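Local structure of paenibacillus xanthan lyase (Paenibacillus, 6F2P) at residues A[907-911]-A[933-938]; A[944-948]-A[1021-1027]; A[950-956]-A[1031-1036]; A[974-980]-A[991-996]. The protein is a polysaccharide lyase of family 8 that cleaves xanthan by elimination and carries calcium-binding beta-sandwich modules at its C-terminal end. All blocks are in the same frame, centred on the assembly; numbering follows the deposited sequence.

Interaction 1. Residues A[907-911]-A[933-938]. With CA (calcium ion), chain G.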
loop_
_atom_site.group_PDB
_atom_site.type_symbol
_atom_site.label_atom_id
_atom_site.label_comp_id
_atom_site.label_asym_id
_atom_site.label_seq_id
_atom_site.Cartn_x
_atom_site.Cartn_y
_atom_site.Cartn_z
ATOM N N VAL A 907 -28.947 -8.515 38.141
ATOM C CA VAL A 907 -28.046 -9.235 39.040
ATOM C C VAL A 907 -28.823 -10.106 40.029
ATOM O O VAL A 907 -29.796 -9.649 40.622
ATOM C CB VAL A 907 -27.152 -8.271 39.838
ATOM C CG1 VAL A 907 -26.219 -9.056 40.745
ATOM C CG2 VAL A 907 -26.355 -7.375 38.899
ATOM N N ILE A 908 -28.409 -11.362 40.191
ATOM C CA ILE A 908 -29.023 -12.252 41.178
ATOM C C ILE A 908 -28.005 -12.715 42.216
ATOM O O ILE A 908 -26.893 -13.113 41.874
ATOM C CB ILE A 908 -29.649 -13.501 40.528
ATOM C CG1 ILE A 908 -30.742 -13.103 39.538
ATOM C CG2 ILE A 908 -30.205 -14.447 41.600
ATOM C CD1 ILE A 908 -31.463 -14.287 38.901
ATOM N N VAL A 909 -28.382 -12.653 43.489
ATOM C CA VAL A 909 -27.518 -13.157 44.549
ATOM C C VAL A 909 -28.231 -14.235 45.354
ATOM O O VAL A 909 -29.286 -13.983 45.928
ATOM C CB VAL A 909 -27.046 -12.036 45.481
ATOM C CG1 VAL A 909 -25.966 -12.553 46.399
ATOM C CG2 VAL A 909 -26.523 -10.865 44.669
ATOM N N ASP A 910 -27.662 -15.440 45.366
ATOM C CA ASP A 910 -28.229 -16.560 46.114
ATOM C C ASP A 910 -27.484 -16.671 47.436
ATOM O O ASP A 910 -26.430 -16.066 47.596
ATOM C CB ASP A 910 -28.100 -17.857 45.312
ATOM C CG ASP A 910 -28.977 -18.971 45.854
ATOM O OD1 ASP A 910 -30.214 -18.874 45.706
ATOM O OD2 ASP A 910 -28.432 -19.944 46.422
ATOM N N ASN A 911 -28.025 -17.420 48.391
ATOM C CA ASN A 911 -27.372 -17.548 49.693
ATOM C C ASN A 911 -26.055 -18.312 49.598
ATOM O O ASN A 911 -25.194 -18.205 50.476
ATOM C CB ASN A 911 -28.296 -18.230 50.688
ATOM C CG ASN A 911 -28.839 -19.531 50.160
ATOM O OD1 ASN A 911 -29.694 -19.544 49.276
ATOM N ND2 ASN A 911 -28.344 -20.642 50.697
ATOM N N TYR A 933 -35.358 -20.622 44.309
ATOM C CA TYR A 933 -33.979 -20.176 44.123
ATOM C C TYR A 933 -32.787 -20.962 44.672
ATOM O O TYR A 933 -32.475 -20.930 45.864
ATOM C CB TYR A 933 -33.780 -18.658 44.152
ATOM C CG TYR A 933 -32.931 -18.277 42.964
ATOM C CD1 TYR A 933 -33.508 -18.014 41.724
ATOM C CD2 TYR A 933 -31.547 -18.275 43.058
ATOM C CE1 TYR A 933 -32.721 -17.701 40.621
ATOM C CE2 TYR A 933 -30.759 -17.969 41.974
ATOM C CZ TYR A 933 -31.344 -17.681 40.757
ATOM O OH TYR A 933 -30.540 -17.375 39.679
ATOM N N GLY A 934 -32.121 -21.636 43.734
ATOM C CA GLY A 934 -30.985 -22.496 44.006
ATOM C C GLY A 934 -31.445 -23.869 44.458
ATOM O O GLY A 934 -32.612 -24.239 44.297
ATOM N N ALA A 935 -30.520 -24.634 45.024
ATOM C CA ALA A 935 -30.869 -25.897 45.650
ATOM C C ALA A 935 -31.594 -25.610 46.956
ATOM O O ALA A 935 -32.732 -26.041 47.174
ATOM C CB ALA A 935 -29.613 -26.705 45.916
ATOM N N ASP A 936 -30.923 -24.840 47.804
ATOM C CA ASP A 936 -31.305 -24.687 49.196
ATOM C C ASP A 936 -31.716 -23.258 49.557
ATOM O O ASP A 936 -31.738 -22.366 48.706
ATOM C CB ASP A 936 -30.124 -25.104 50.081
ATOM C CG ASP A 936 -28.900 -24.201 49.901
ATOM O OD1 ASP A 936 -28.878 -23.382 48.953
ATOM O OD2 ASP A 936 -27.942 -24.333 50.692
ATOM N N TYR A 937 -32.053 -23.073 50.832
ATOM C CA TYR A 937 -32.191 -21.764 51.462
ATOM C C TYR A 937 -31.684 -21.904 52.893
ATOM O O TYR A 937 -31.388 -23.009 53.331
ATOM C CB TYR A 937 -33.647 -21.300 51.456
ATOM C CG TYR A 937 -34.641 -22.349 51.898
ATOM C CD1 TYR A 937 -34.933 -22.538 53.242
ATOM C CD2 TYR A 937 -35.293 -23.145 50.966
ATOM C CE1 TYR A 937 -35.845 -23.496 53.644
ATOM C CE2 TYR A 937 -36.208 -24.105 51.357
ATOM C CZ TYR A 937 -36.482 -24.278 52.696
ATOM O OH TYR A 937 -37.394 -25.236 53.084
ATOM N N ILE A 938 -31.580 -20.802 53.623
ATOM C CA ILE A 938 -31.127 -20.880 55.006
ATOM C C ILE A 938 -32.127 -20.260 55.987
ATOM O O ILE A 938 -32.996 -19.484 55.590
ATOM C CB ILE A 938 -29.721 -20.263 55.185
ATOM C CG1 ILE A 938 -29.681 -18.825 54.669
ATOM C CG2 ILE A 938 -28.683 -21.095 54.457
ATOM C CD1 ILE A 938 -28.349 -18.141 54.903
HETATM CA CA CA G . -31.028 -20.376 47.611
#

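Interaction 2. Residues A[944-948]-A[1021-1027]. With CA (calcium ion), chain H.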
loop_
_atom_site.group_PDB
_atom_site.type_symbol
_atom_site.label_atom_id
_atom_site.label_comp_id
_atom_site.label_asym_id
_atom_site.label_seq_id
_atom_site.Cartn_x
_atom_site.Cartn_y
_atom_site.Cartn_z
ATOM N N GLY A 944 -31.925 -16.801 68.689
ATOM C CA GLY A 944 -30.880 -15.797 68.606
ATOM C C GLY A 944 -31.376 -14.529 67.929
ATOM O O GLY A 944 -30.722 -14.003 67.024
ATOM N N LYS A 945 -32.534 -14.038 68.369
ATOM C CA LYS A 945 -33.182 -12.885 67.742
ATOM C C LYS A 945 -32.381 -11.592 67.890
ATOM O O LYS A 945 -31.830 -11.307 68.954
ATOM C CB LYS A 945 -34.599 -12.695 68.293
ATOM C CG LYS A 945 -35.549 -13.842 67.977
ATOM C CD LYS A 945 -35.476 -14.218 66.510
ATOM C CE LYS A 945 -36.453 -15.324 66.169
ATOM N NZ LYS A 945 -36.458 -15.618 64.705
ATOM N N GLY A 946 -32.319 -10.815 66.814
ATOM C CA GLY A 946 -31.624 -9.539 66.830
ATOM C C GLY A 946 -30.113 -9.658 66.830
ATOM O O GLY A 946 -29.403 -8.662 67.015
ATOM N N THR A 947 -29.622 -10.878 66.619
ATOM C CA THR A 947 -28.188 -11.151 66.637
ATOM C C THR A 947 -27.728 -11.552 65.253
ATOM O O THR A 947 -26.582 -11.317 64.878
ATOM C CB THR A 947 -27.849 -12.312 67.590
ATOM O OG1 THR A 947 -28.851 -12.404 68.611
ATOM C CG2 THR A 947 -26.479 -12.104 68.224
ATOM N N LYS A 948 -28.643 -12.151 64.495
ATOM C CA LYS A 948 -28.326 -12.733 63.198
ATOM C C LYS A 948 -28.591 -11.761 62.044
ATOM O O LYS A 948 -29.390 -10.832 62.172
ATOM C CB LYS A 948 -29.148 -14.009 62.986
ATOM C CG LYS A 948 -29.245 -14.927 64.195
ATOM C CD LYS A 948 -28.267 -16.086 64.105
ATOM C CE LYS A 948 -28.679 -17.220 65.033
ATOM N NZ LYS A 948 -29.975 -17.842 64.626
ATOM N N ARG A 1021 -32.457 -8.895 58.693
ATOM C CA ARG A 1021 -32.221 -8.909 60.137
ATOM C C ARG A 1021 -33.260 -9.796 60.816
ATOM O O ARG A 1021 -34.243 -10.202 60.191
ATOM C CB ARG A 1021 -32.276 -7.487 60.714
ATOM C CG ARG A 1021 -31.005 -6.649 60.518
ATOM C CD ARG A 1021 -31.339 -5.160 60.375
ATOM N NE ARG A 1021 -32.454 -4.765 61.241
ATOM C CZ ARG A 1021 -33.426 -3.926 60.888
ATOM N NH1 ARG A 1021 -33.431 -3.375 59.684
ATOM N NH2 ARG A 1021 -34.398 -3.630 61.741
ATOM N N THR A 1022 -33.041 -10.105 62.090
ATOM C CA THR A 1022 -33.938 -11.015 62.806
ATOM C C THR A 1022 -34.575 -10.390 64.055
ATOM O O THR A 1022 -35.281 -11.074 64.800
ATOM C CB THR A 1022 -33.223 -12.327 63.190
ATOM O OG1 THR A 1022 -32.090 -12.028 64.017
ATOM C CG2 THR A 1022 -32.762 -13.074 61.937
ATOM N N ASP A 1023 -34.326 -9.098 64.265
ATOM C CA ASP A 1023 -34.824 -8.374 65.435
ATOM C C ASP A 1023 -36.341 -8.473 65.567
ATOM O O ASP A 1023 -37.074 -8.178 64.623
ATOM C CB ASP A 1023 -34.412 -6.898 65.369
ATOM C CG ASP A 1023 -32.915 -6.713 65.158
ATOM O OD1 ASP A 1023 -32.461 -6.798 63.995
ATOM O OD2 ASP A 1023 -32.191 -6.469 66.148
ATOM N N ALA A 1024 -36.794 -8.913 66.738
ATOM C CA ALA A 1024 -38.219 -8.941 67.091
ATOM C C ALA A 1024 -39.099 -9.835 66.213
ATOM O O ALA A 1024 -40.323 -9.692 66.208
ATOM C CB ALA A 1024 -38.790 -7.520 67.146
ATOM N N THR A 1025 -38.487 -10.767 65.489
ATOM C CA THR A 1025 -39.243 -11.636 64.588
ATOM C C THR A 1025 -40.056 -12.692 65.336
ATOM O O THR A 1025 -39.561 -13.330 66.273
ATOM C CB THR A 1025 -38.338 -12.290 63.517
ATOM O OG1 THR A 1025 -37.085 -12.668 64.102
ATOM C CG2 THR A 1025 -38.074 -11.309 62.383
ATOM N N ASN A 1026 -41.307 -12.861 64.915
ATOM C CA ASN A 1026 -42.246 -13.740 65.607
ATOM C C ASN A 1026 -42.273 -15.186 65.097
ATOM O O ASN A 1026 -43.174 -15.962 65.436
ATOM C CB ASN A 1026 -43.654 -13.128 65.602
ATOM C CG ASN A 1026 -44.212 -12.934 64.203
ATOM O OD1 ASN A 1026 -44.007 -13.761 63.311
ATOM N ND2 ASN A 1026 -44.934 -11.838 64.008
ATOM N N GLY A 1027 -41.280 -15.537 64.285
ATOM C CA GLY A 1027 -41.166 -16.876 63.740
ATOM C C GLY A 1027 -39.834 -17.100 63.046
ATOM O O GLY A 1027 -38.861 -16.376 63.283
HETATM CA CA CA H . -29.451 -6.048 67.113
HETATM O O HOH W 1 -29.406 -6.872 64.507
HETATM O O HOH W 2 -29.772 -4.144 65.267
#

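Interaction 3. Residues A[950-956]-A[1031-1036]. With CA (calcium ion), chain G.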
loop_
_atom_site.group_PDB
_atom_site.type_symbol
_atom_site.label_atom_id
_atom_site.label_comp_id
_atom_site.label_asym_id
_atom_site.label_seq_id
_atom_site.Cartn_x
_atom_site.Cartn_y
_atom_site.Cartn_z
ATOM N N VAL A 950 -28.161 -11.721 57.318
ATOM C CA VAL A 950 -27.638 -12.172 56.030
ATOM C C VAL A 950 -27.616 -10.985 55.065
ATOM O O VAL A 950 -28.664 -10.414 54.767
ATOM C CB VAL A 950 -28.503 -13.310 55.428
ATOM C CG1 VAL A 950 -28.017 -13.676 54.035
ATOM C CG2 VAL A 950 -28.490 -14.530 56.332
ATOM N N THR A 951 -26.432 -10.613 54.583
ATOM C CA THR A 951 -26.281 -9.424 53.732
ATOM C C THR A 951 -25.921 -9.736 52.274
ATOM O O THR A 951 -24.789 -10.113 51.972
ATOM C CB THR A 951 -25.224 -8.446 54.308
ATOM O OG1 THR A 951 -25.623 -8.014 55.613
ATOM C CG2 THR A 951 -25.068 -7.231 53.413
ATOM N N PHE A 952 -26.887 -9.557 51.374
ATOM C CA PHE A 952 -26.662 -9.730 49.940
ATOM C C PHE A 952 -26.060 -8.466 49.322
ATOM O O PHE A 952 -26.745 -7.457 49.182
ATOM C CB PHE A 952 -27.979 -10.034 49.216
ATOM C CG PHE A 952 -28.688 -11.272 49.700
ATOM C CD1 PHE A 952 -29.601 -11.207 50.742
ATOM C CD2 PHE A 952 -28.470 -12.496 49.087
ATOM C CE1 PHE A 952 -30.271 -12.343 51.181
ATOM C CE2 PHE A 952 -29.137 -13.640 49.523
ATOM C CZ PHE A 952 -30.039 -13.559 50.574
ATOM N N THR A 953 -24.788 -8.519 48.942
ATOM C CA THR A 953 -24.155 -7.391 48.259
ATOM C C THR A 953 -23.957 -7.683 46.770
ATOM O O THR A 953 -23.017 -8.382 46.392
ATOM C CB THR A 953 -22.793 -7.024 48.899
ATOM O OG1 THR A 953 -22.956 -6.838 50.312
ATOM C CG2 THR A 953 -22.227 -5.750 48.278
ATOM N N PRO A 954 -24.848 -7.149 45.919
ATOM C CA PRO A 954 -24.750 -7.354 44.468
ATOM C C PRO A 954 -23.673 -6.486 43.835
ATOM O O PRO A 954 -23.299 -5.453 44.393
ATOM C CB PRO A 954 -26.118 -6.897 43.963
ATOM C CG PRO A 954 -26.521 -5.851 44.934
ATOM C CD PRO A 954 -26.023 -6.334 46.276
ATOM N N ASN A 955 -23.182 -6.916 42.676
ATOM C CA ASN A 955 -22.255 -6.120 41.888
ATOM C C ASN A 955 -23.030 -5.402 40.787
ATOM O O ASN A 955 -23.382 -5.997 39.766
ATOM C CB ASN A 955 -21.169 -7.007 41.285
ATOM C CG ASN A 955 -19.990 -6.213 40.763
ATOM O OD1 ASN A 955 -20.087 -5.005 40.531
ATOM N ND2 ASN A 955 -18.865 -6.891 40.572
ATOM N N VAL A 956 -23.313 -4.125 41.010
ATOM C CA VAL A 956 -24.131 -3.359 40.081
ATOM C C VAL A 956 -23.285 -2.952 38.876
ATOM O O VAL A 956 -22.278 -2.260 39.024
ATOM C CB VAL A 956 -24.788 -2.140 40.784
ATOM C CG1 VAL A 956 -25.593 -1.320 39.808
ATOM C CG2 VAL A 956 -25.682 -2.614 41.908
ATOM N N ALA A 1031 -33.604 -16.823 54.571
ATOM C CA ALA A 1031 -32.804 -16.049 53.622
ATOM C C ALA A 1031 -32.558 -16.882 52.365
ATOM O O ALA A 1031 -32.056 -18.001 52.454
ATOM C CB ALA A 1031 -31.475 -15.628 54.254
ATOM N N ASP A 1032 -32.907 -16.340 51.199
ATOM C CA ASP A 1032 -32.816 -17.096 49.948
ATOM C C ASP A 1032 -32.073 -16.334 48.841
ATOM O O ASP A 1032 -30.871 -16.535 48.641
ATOM C CB ASP A 1032 -34.219 -17.511 49.480
ATOM C CG ASP A 1032 -34.192 -18.488 48.319
ATOM O OD1 ASP A 1032 -33.170 -19.186 48.135
ATOM O OD2 ASP A 1032 -35.209 -18.568 47.594
ATOM N N ALA A 1033 -32.784 -15.464 48.126
ATOM C CA ALA A 1033 -32.184 -14.726 47.016
ATOM C C ALA A 1033 -32.799 -13.340 46.746
ATOM O O ALA A 1033 -33.992 -13.106 46.983
ATOM C CB ALA A 1033 -32.203 -15.574 45.743
ATOM N N VAL A 1034 -31.957 -12.433 46.249
ATOM C CA VAL A 1034 -32.389 -11.117 45.792
ATOM C C VAL A 1034 -32.078 -10.937 44.303
ATOM O O VAL A 1034 -31.219 -11.629 43.751
ATOM C CB VAL A 1034 -31.712 -9.986 46.591
ATOM C CG1 VAL A 1034 -31.924 -10.190 48.083
ATOM C CG2 VAL A 1034 -30.230 -9.925 46.273
ATOM N N LYS A 1035 -32.783 -10.014 43.656
ATOM C CA LYS A 1035 -32.544 -9.718 42.243
ATOM C C LYS A 1035 -32.788 -8.251 41.920
ATOM O O LYS A 1035 -33.882 -7.729 42.125
ATOM C CB LYS A 1035 -33.401 -10.598 41.326
ATOM C CG LYS A 1035 -33.140 -10.361 39.847
ATOM C CD LYS A 1035 -33.773 -11.426 38.957
ATOM C CE LYS A 1035 -35.287 -11.323 38.916
ATOM N NZ LYS A 1035 -35.873 -12.166 37.825
ATOM N N LEU A 1036 -31.756 -7.588 41.419
ATOM C CA LEU A 1036 -31.890 -6.212 40.975
ATOM C C LEU A 1036 -32.175 -6.207 39.476
ATOM O O LEU A 1036 -31.473 -6.851 38.692
ATOM C CB LEU A 1036 -30.624 -5.406 41.292
ATOM C CG LEU A 1036 -30.487 -4.786 42.691
ATOM C CD1 LEU A 1036 -30.641 -5.824 43.781
ATOM C CD2 LEU A 1036 -29.155 -4.067 42.833
HETATM CA CA CA G . -31.028 -20.376 47.611
#

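Interaction 4. Residues A[974-980]-A[991-996]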
loop_
_atom_site.group_PDB
_atom_site.type_symbol
_atom_site.label_atom_id
_atom_site.label_comp_id
_atom_site.label_asym_id
_atom_site.label_seq_id
_atom_site.Cartn_x
_atom_site.Cartn_y
_atom_site.Cartn_z
ATOM N N ARG A 974 -43.198 -19.428 59.701
ATOM C CA ARG A 974 -42.363 -18.283 59.355
ATOM C C ARG A 974 -42.745 -17.024 60.133
ATOM O O ARG A 974 -43.903 -16.843 60.521
ATOM C CB ARG A 974 -42.445 -17.991 57.858
ATOM C CG ARG A 974 -41.316 -18.577 57.042
ATOM C CD ARG A 974 -41.417 -20.083 56.970
ATOM N NE ARG A 974 -40.446 -20.642 56.037
ATOM C CZ ARG A 974 -40.165 -21.937 55.946
ATOM N NH1 ARG A 974 -40.776 -22.806 56.740
ATOM N NH2 ARG A 974 -39.267 -22.363 55.068
ATOM N N ALA A 975 -41.757 -16.159 60.352
ATOM C CA ALA A 975 -42.003 -14.831 60.901
ATOM C C ALA A 975 -42.823 -13.993 59.916
ATOM O O ALA A 975 -42.688 -14.138 58.695
ATOM C CB ALA A 975 -40.690 -14.139 61.221
ATOM N N THR A 976 -43.676 -13.125 60.454
ATOM C CA THR A 976 -44.544 -12.281 59.636
ATOM C C THR A 976 -43.974 -10.873 59.514
ATOM O O THR A 976 -44.475 -10.048 58.745
ATOM C CB THR A 976 -45.968 -12.192 60.231
ATOM O OG1 THR A 976 -45.909 -11.651 61.557
ATOM C CG2 THR A 976 -46.603 -13.562 60.294
ATOM N N ASN A 977 -42.920 -10.609 60.278
ATOM C CA ASN A 977 -42.365 -9.268 60.388
ATOM C C ASN A 977 -40.854 -9.249 60.204
ATOM O O ASN A 977 -40.129 -8.661 61.006
ATOM C CB ASN A 977 -42.749 -8.646 61.737
ATOM C CG ASN A 977 -42.288 -9.483 62.924
ATOM O OD1 ASN A 977 -42.107 -10.696 62.810
ATOM N ND2 ASN A 977 -42.087 -8.833 64.065
ATOM N N VAL A 978 -40.379 -9.888 59.139
ATOM C CA VAL A 978 -38.949 -9.936 58.872
ATOM C C VAL A 978 -38.455 -8.580 58.384
ATOM O O VAL A 978 -38.885 -8.111 57.330
ATOM C CB VAL A 978 -38.609 -11.010 57.831
ATOM C CG1 VAL A 978 -37.097 -11.109 57.644
ATOM C CG2 VAL A 978 -39.198 -12.348 58.252
ATOM N N PRO A 979 -37.560 -7.940 59.158
ATOM C CA PRO A 979 -37.008 -6.640 58.761
ATOM C C PRO A 979 -35.937 -6.786 57.681
ATOM O O PRO A 979 -35.003 -7.575 57.834
ATOM C CB PRO A 979 -36.391 -6.109 60.059
ATOM C CG PRO A 979 -36.036 -7.323 60.828
ATOM C CD PRO A 979 -37.073 -8.362 60.484
ATOM N N VAL A 980 -36.090 -6.039 56.591
ATOM C CA VAL A 980 -35.135 -6.074 55.491
ATOM C C VAL A 980 -34.606 -4.676 55.193
ATOM O O VAL A 980 -35.382 -3.753 54.955
ATOM C CB VAL A 980 -35.775 -6.645 54.213
ATOM C CG1 VAL A 980 -34.748 -6.712 53.090
ATOM C CG2 VAL A 980 -36.361 -8.018 54.488
ATOM N N LEU A 991 -38.011 -2.141 55.404
ATOM C CA LEU A 991 -39.393 -2.601 55.397
ATOM C C LEU A 991 -39.468 -3.963 56.063
ATOM O O LEU A 991 -38.446 -4.624 56.238
ATOM C CB LEU A 991 -39.943 -2.684 53.974
ATOM C CG LEU A 991 -39.557 -3.874 53.088
ATOM C CD1 LEU A 991 -40.564 -4.032 51.965
ATOM C CD2 LEU A 991 -38.160 -3.699 52.515
ATOM N N ASN A 992 -40.674 -4.377 56.441
ATOM C CA ASN A 992 -40.883 -5.728 56.948
ATOM C C ASN A 992 -41.530 -6.594 55.880
ATOM O O ASN A 992 -42.400 -6.130 55.148
ATOM C CB ASN A 992 -41.750 -5.729 58.216
ATOM C CG ASN A 992 -41.016 -5.185 59.429
ATOM O OD1 ASN A 992 -39.797 -4.992 59.403
ATOM N ND2 ASN A 992 -41.757 -4.949 60.511
ATOM N N VAL A 993 -41.102 -7.848 55.788
ATOM C CA VAL A 993 -41.737 -8.798 54.872
ATOM C C VAL A 993 -42.402 -9.961 55.624
ATOM O O VAL A 993 -41.884 -10.439 56.639
ATOM C CB VAL A 993 -40.752 -9.324 53.791
ATOM C CG1 VAL A 993 -40.359 -8.204 52.849
ATOM C CG2 VAL A 993 -39.514 -9.935 54.424
ATOM N N ASN A 994 -43.556 -10.398 55.126
ATOM C CA ASN A 994 -44.295 -11.505 55.726
ATOM C C ASN A 994 -43.975 -12.834 55.043
ATOM O O ASN A 994 -44.563 -13.174 54.012
ATOM C CB ASN A 994 -45.795 -11.225 55.673
ATOM C CG ASN A 994 -46.612 -12.307 56.337
ATOM O OD1 ASN A 994 -46.071 -13.185 57.002
ATOM N ND2 ASN A 994 -47.929 -12.248 56.163
ATOM N N GLN A 995 -43.047 -13.581 55.637
ATOM C CA GLN A 995 -42.485 -14.777 55.011
ATOM C C GLN A 995 -43.319 -16.047 55.152
ATOM O O GLN A 995 -42.897 -17.116 54.713
ATOM C CB GLN A 995 -41.064 -15.037 55.518
ATOM C CG GLN A 995 -40.019 -14.177 54.849
ATOM C CD GLN A 995 -38.622 -14.488 55.326
ATOM O OE1 GLN A 995 -38.437 -15.248 56.272
ATOM N NE2 GLN A 995 -37.625 -13.907 54.669
ATOM N N GLN A 996 -44.495 -15.952 55.761
ATOM C CA GLN A 996 -45.400 -17.095 55.739
ATOM C C GLN A 996 -46.391 -16.935 54.586
ATOM O O GLN A 996 -47.583 -17.208 54.719
ATOM C CB GLN A 996 -46.096 -17.302 57.089
ATOM C CG GLN A 996 -46.901 -16.123 57.591
ATOM C CD GLN A 996 -47.659 -16.443 58.863
ATOM O OE1 GLN A 996 -47.083 -16.921 59.845
ATOM N NE2 GLN A 996 -48.963 -16.186 58.851
#

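Interaction 1. Residues A[907-911]-A[933-938]
A calcium ion joins the end of strand 907-910 to the loop leading into strand 937-939, in the C-terminal beta-sandwich, where both strands pair with 1030-1039. From 907-911 the metal takes D910 through both carboxylate oxygens (OD1 2.6 Å, OD2 2.9 Å) and N911 through OD1 at 2.3 Å; from 933-938 it takes the carbonyls Y933 O at 2.3 Å and D936 O at 2.4 Å. D1032 OD1 completes the site. Shared coordination explains why D910 OD1 and Y933 O lie 3.1 Å apart without a hydrogen bond. The other end of the N911 amide donates from ND2 to D936 OD1 (3.3 Å, 157°). G934 has a phi of 82°, and a CB there would lie 2.9 Å from D910 OD2, a clash. Beside the ion, I908 CG2 packs at 3.5 Å from Y933 CZ, while D910 OD1 meets the ring at its edge. The mix of carboxylate, amide and carbonyl ligands is consistent with a structural calcium site, here tying a strand and a loop of the beta-sandwich together.

Interaction 2. Residues A[944-948]-A[1021-1027]
K945 NZ donates to G1027 O at 2.9 Å and to T1025 OG1 at 3.1 Å, and forms a salt bridge with D940 just upstream. T1025 OG1 donates to T1022 O at 2.5 Å. A second polar centre is T1022 OG1, which accepts from G946 N (3.1 Å, 136°) and, weakly, from K948 N (3.5 Å, 142°). Residues 1022-1025 form a type II beta turn in the loop joining strands 1017-1021 and 1030-1039 of the C-terminal beta-sandwich; segment 944-948 precedes strand 949-952. The calcium ion is held by G946 O at 2.6 Å and by water 1 and water 2, each at 2.7 Å. D1023 belongs to the site: its OD2 lies 2.9 Å from the ion, and water 1 donates to D1023 OD1 at 3.1 Å, water 2 weakly to D1023 OD2 at 3.5 Å. The backbones come close, with G946 CA 3.7 Å from D1023 CA, and a CB on G946 would clash with the D1023 carboxylate. Farther out, K945 CD rests 3.6 Å from T1022 O.

Interaction 3. Residues A[950-956]-A[1031-1036]
The F952 ring fills a hollow bounded by A1031, the D1032 carbonyl, A1033 and V1034. V1034 CG1 sits over one ring face, 4.0 Å from the centroid and 24° off the normal, a CH-pi contact; D1032 O approaches the ring edge, 3.5 Å from F952 CE2. The small A1031 side chain borders this hollow, its CB 4.5 Å from F952 CZ, and also receives V950, whose CG2 lies 3.8 Å from A1031 CB. At the other end L1036 is the bump: its CD2 rests in the notch formed by P954 CG (3.8 Å) and V956 CG2 (3.9 Å). No hydrogen bond crosses. V950 CA stands 6.9 Å from A1031 CA and P954 CA 8.0 Å from L1036 CA, and the end-to-end directions differ by 12°, so side chains make the contact. D1032 CB points away, and OD1 binds calcium at 2.5 Å. The contact joins the two layers of the beta-sandwich: 949-952 lies between strands 917-920 and 1017-1021 in one sheet, while 1030-1039 pairs with 907-910, 937-939 and 960-967 in the other.

Interaction 4. Residues A[974-980]-A[991-996]
V993 packs against two valines of the facing strand: its CG2 is 3.7 Å from V978 CB and 3.7 Å from V980 CG2. These three side chains and L991, whose CD2 lies 4.2 Å from V980 CB, share one face of the sheet. The face is continued by I1018 and I1020 of the adjacent strand 1017-1021 and packs on L1005 of the other sheet. P979 and N992 occupy the opposite face, with P979 CB 3.6 Å from N992 OD1. Between the two faces, the backbone forms a regular antiparallel ladder. V978 and V993 form a hydrogen-bonded pair (V978 N to V993 O 3.0 Å; V993 N to V978 O 2.7 Å), as do V980 and L991 (V980 N to L991 O 2.8 Å; L991 N to V980 O 3.1 Å). P979 and N992 form a non-hydrogen-bonded pair, where the missing proline NH costs no bond across this pairing. Beyond the strands, Q995 N donates to A975 O (3.1 Å, 139°), and Q995 NE2 hydrogen-bonds V1030 O. T976 and N977 turn their polar ends to the 1021-1027 loop, through N1026 and A1024. Short axis segments 4.5 Å apart at 137° describe a twisted antiparallel beta hairpin, here at the edge of a five-stranded sheet.

How the interactions relate
All four contacts lie in one C-terminal beta-sandwich, a Golvesin C-terminal-type domain, their centres 56 to 75 Å from the centre of the chain. Interactions 1 and 3, with centres 9 Å apart, share one calcium through D1032. Probable hydrogen bonds also join them, from A1031 N to I938 O (2.9 Å) and L1036 N to V907 O (3.0 Å). Interactions 2 and 4, centres 10 Å apart, meet through N1026 ND2 and T976 OG1 (2.6 Å) and through N977 ND2 and A1024 O (2.9 Å). Interaction 2 holds a separate calcium; the centres of interactions 1 and 2 are 21 Å apart. Strands 949-952 and 978-984, in interactions 3 and 4, belong to the same sheet.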